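Local coordinates for protein phosphoglycerate kinase (Coxiella burnetii, PDB 4NG4) that catalyses the reversible transfer of a phosphoryl group between ATP and (2R)-3-phosphoglycerate, a step of glycolysis, at residues P101-G109 with A117-N126. Residues are numbered along the deposited sequence; the frame is centred on the assembly and turned at random.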
# COMPACT_ATOMS: atom_id res chain seq x y z
N PRO A 101 10.89 -17.50 -21.87
CA PRO A 101 11.78 -18.45 -21.23
C PRO A 101 12.40 -17.87 -19.98
O PRO A 101 12.71 -16.68 -19.94
CB PRO A 101 12.85 -18.68 -22.29
CG PRO A 101 12.94 -17.40 -23.02
CD PRO A 101 11.53 -16.83 -23.02
N LEU A 102 12.60 -18.73 -18.97
CA LEU A 102 13.29 -18.37 -17.73
C LEU A 102 14.80 -18.31 -17.98
O LEU A 102 15.42 -19.33 -18.25
CB LEU A 102 12.99 -19.43 -16.66
CG LEU A 102 13.42 -19.16 -15.22
CD1 LEU A 102 12.49 -18.16 -14.56
CD2 LEU A 102 13.45 -20.45 -14.43
N ILE A 103 15.40 -17.12 -17.90
CA ILE A 103 16.85 -16.97 -18.11
C ILE A 103 17.58 -16.92 -16.78
O ILE A 103 17.32 -16.06 -15.95
CB ILE A 103 17.19 -15.72 -18.93
CG1 ILE A 103 16.60 -15.82 -20.34
CG2 ILE A 103 18.70 -15.52 -19.03
CD1 ILE A 103 17.18 -16.95 -21.18
N ASN A 104 18.54 -17.81 -16.61
CA ASN A 104 19.13 -18.08 -15.31
C ASN A 104 20.46 -17.38 -15.05
O ASN A 104 20.67 -16.85 -13.94
CB ASN A 104 19.33 -19.58 -15.17
CG ASN A 104 19.47 -19.99 -13.75
OD1 ASN A 104 20.50 -19.73 -13.11
ND2 ASN A 104 18.42 -20.61 -13.22
N ASP A 105 21.36 -17.42 -16.04
CA ASP A 105 22.68 -16.77 -15.94
C ASP A 105 22.62 -15.39 -16.60
O ASP A 105 23.49 -15.02 -17.39
CB ASP A 105 23.77 -17.66 -16.56
CG ASP A 105 23.43 -18.14 -17.98
OD1 ASP A 105 22.40 -17.69 -18.53
OD2 ASP A 105 24.18 -18.97 -18.54
N TRP A 106 21.60 -14.62 -16.26
CA TRP A 106 21.29 -13.40 -17.02
C TRP A 106 22.29 -12.25 -16.85
O TRP A 106 22.30 -11.34 -17.68
CB TRP A 106 19.86 -12.92 -16.75
CG TRP A 106 19.53 -12.57 -15.32
CD1 TRP A 106 19.02 -13.39 -14.36
CD2 TRP A 106 19.66 -11.28 -14.70
NE1 TRP A 106 18.83 -12.70 -13.18
CE2 TRP A 106 19.22 -11.40 -13.37
CE3 TRP A 106 20.12 -10.04 -15.15
CZ2 TRP A 106 19.23 -10.33 -12.48
CZ3 TRP A 106 20.13 -8.97 -14.26
CH2 TRP A 106 19.69 -9.13 -12.94
N LEU A 107 23.11 -12.28 -15.80
CA LEU A 107 24.01 -11.17 -15.48
C LEU A 107 25.15 -11.02 -16.46
O LEU A 107 25.63 -9.91 -16.68
CB LEU A 107 24.61 -11.31 -14.09
CG LEU A 107 23.63 -11.25 -12.93
CD1 LEU A 107 23.25 -12.66 -12.46
CD2 LEU A 107 24.28 -10.46 -11.80
N LYS A 108 25.57 -12.15 -17.03
CA LYS A 108 26.64 -12.17 -18.05
C LYS A 108 26.14 -11.80 -19.45
O LYS A 108 26.93 -11.72 -20.39
CB LYS A 108 27.35 -13.53 -18.09
CG LYS A 108 28.61 -13.63 -17.23
CD LYS A 108 29.71 -14.46 -17.90
CE LYS A 108 30.41 -13.71 -19.04
NZ LYS A 108 31.43 -14.54 -19.75
N GLY A 109 24.83 -11.57 -19.58
CA GLY A 109 24.25 -11.08 -20.84
C GLY A 109 23.20 -12.02 -21.40
O GLY A 109 23.18 -13.20 -21.05
N ALA A 117 10.11 -11.55 -25.19
CA ALA A 117 10.34 -11.18 -23.79
C ALA A 117 10.85 -12.35 -22.97
O ALA A 117 10.33 -13.46 -23.07
CB ALA A 117 9.05 -10.66 -23.17
N ILE A 118 11.87 -12.10 -22.16
CA ILE A 118 12.43 -13.13 -21.29
C ILE A 118 12.27 -12.70 -19.84
O ILE A 118 12.21 -11.51 -19.54
CB ILE A 118 13.92 -13.46 -21.65
CG1 ILE A 118 14.86 -12.26 -21.42
CG2 ILE A 118 14.03 -13.92 -23.10
CD1 ILE A 118 15.22 -12.02 -19.96
N LEU A 119 12.18 -13.68 -18.95
CA LEU A 119 12.05 -13.44 -17.51
C LEU A 119 13.32 -13.89 -16.81
O LEU A 119 13.63 -15.08 -16.78
CB LEU A 119 10.83 -14.18 -16.94
CG LEU A 119 10.57 -14.09 -15.43
CD1 LEU A 119 10.34 -12.65 -14.98
CD2 LEU A 119 9.40 -14.97 -15.06
N CYS A 120 14.05 -12.92 -16.26
CA CYS A 120 15.24 -13.19 -15.47
C CYS A 120 14.84 -13.91 -14.18
O CYS A 120 13.77 -13.63 -13.60
CB CYS A 120 15.97 -11.88 -15.14
SG CYS A 120 16.60 -10.96 -16.59
N GLU A 121 15.72 -14.81 -13.73
CA GLU A 121 15.47 -15.57 -12.52
C GLU A 121 15.49 -14.63 -11.29
O GLU A 121 16.24 -13.65 -11.27
CB GLU A 121 16.50 -16.68 -12.38
CG GLU A 121 16.34 -17.58 -11.17
CD GLU A 121 14.94 -18.13 -10.99
OE1 GLU A 121 14.01 -17.34 -10.70
OE2 GLU A 121 14.77 -19.36 -11.10
N ASN A 122 14.63 -14.93 -10.31
CA ASN A 122 14.56 -14.22 -9.02
C ASN A 122 15.80 -13.36 -8.71
O ASN A 122 16.91 -13.86 -8.56
CB ASN A 122 14.34 -15.26 -7.90
CG ASN A 122 13.88 -14.66 -6.60
OD1 ASN A 122 13.91 -13.44 -6.40
ND2 ASN A 122 13.45 -15.52 -5.69
N VAL A 123 15.60 -12.05 -8.63
CA VAL A 123 16.70 -11.11 -8.44
C VAL A 123 17.30 -11.20 -7.06
O VAL A 123 18.40 -10.73 -6.85
CB VAL A 123 16.22 -9.67 -8.57
CG1 VAL A 123 15.86 -9.38 -10.00
CG2 VAL A 123 15.05 -9.40 -7.63
N ARG A 124 16.54 -11.74 -6.12
CA ARG A 124 16.98 -11.90 -4.74
C ARG A 124 17.93 -13.08 -4.52
O ARG A 124 18.38 -13.30 -3.39
CB ARG A 124 15.77 -12.02 -3.83
CG ARG A 124 14.97 -10.74 -3.76
CD ARG A 124 13.97 -10.78 -2.62
NE ARG A 124 13.30 -9.50 -2.49
CZ ARG A 124 12.22 -9.28 -1.74
NH1 ARG A 124 11.65 -10.26 -1.04
NH2 ARG A 124 11.71 -8.07 -1.70
N PHE A 125 18.23 -13.83 -5.57
CA PHE A 125 19.27 -14.85 -5.51
C PHE A 125 20.65 -14.22 -5.52
O PHE A 125 21.57 -14.77 -4.92
CB PHE A 125 19.18 -15.84 -6.67
CG PHE A 125 18.08 -16.85 -6.54
CD1 PHE A 125 17.89 -17.58 -5.35
CD2 PHE A 125 17.25 -17.12 -7.61
CE1 PHE A 125 16.88 -18.53 -5.24
CE2 PHE A 125 16.23 -18.07 -7.51
CZ PHE A 125 16.05 -18.78 -6.32
N ASN A 126 20.77 -13.06 -6.18
CA ASN A 126 22.07 -12.42 -6.38
C ASN A 126 22.67 -11.90 -5.07
O ASN A 126 22.06 -11.07 -4.39
CB ASN A 126 21.94 -11.27 -7.39
CG ASN A 126 21.50 -11.73 -8.78
OD1 ASN A 126 21.90 -12.78 -9.26
ND2 ASN A 126 20.71 -10.91 -9.44
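L102 and I103 run parallel to L119 and C120, a pairing established by three backbone hydrogen bonds: L119 N to P101 O (3.2 Å), I103 N to L119 O (2.9 Å) and E121 N to I103 O (3.0 Å). L102 and L119 share one face of the sheet, where L119 meets helix 86-94; on the other, CG1 of I103 packs 3.8 Å from CB of I118. Past the strand end, W106 lays its indole against C120: CB of C120 stands 3.4 Å from the five-membered ring centroid, only 7° off the normal, which identifies a CH-pi contact, and SG lies over the same face. A chi1 of 61°, with CG between the backbone N and carbonyl carbon, directs the ring there, while CG of L107 covers the opposite face. NE1 of W106 gives E121 O a weak hydrogen bond. ND2 of N126 nears CZ2 of W106 obliquely, the amide plane 59° from the indole, and OD1 meets the CD1 methyl of L107. Helix 134-142 also touches W106, L107 and N126. The E121 carboxylate is hydrogen-bonded to S84 OG and L85 N, just ahead of helix 86-94, which ties the strand end to that helix. Strand 102-103 is the outermost of the six-stranded parallel sheet in the N-terminal, Rossmann-like domain of phosphoglycerate kinase, and 117-120, next to it, runs on to R124, a predicted substrate-binding residue.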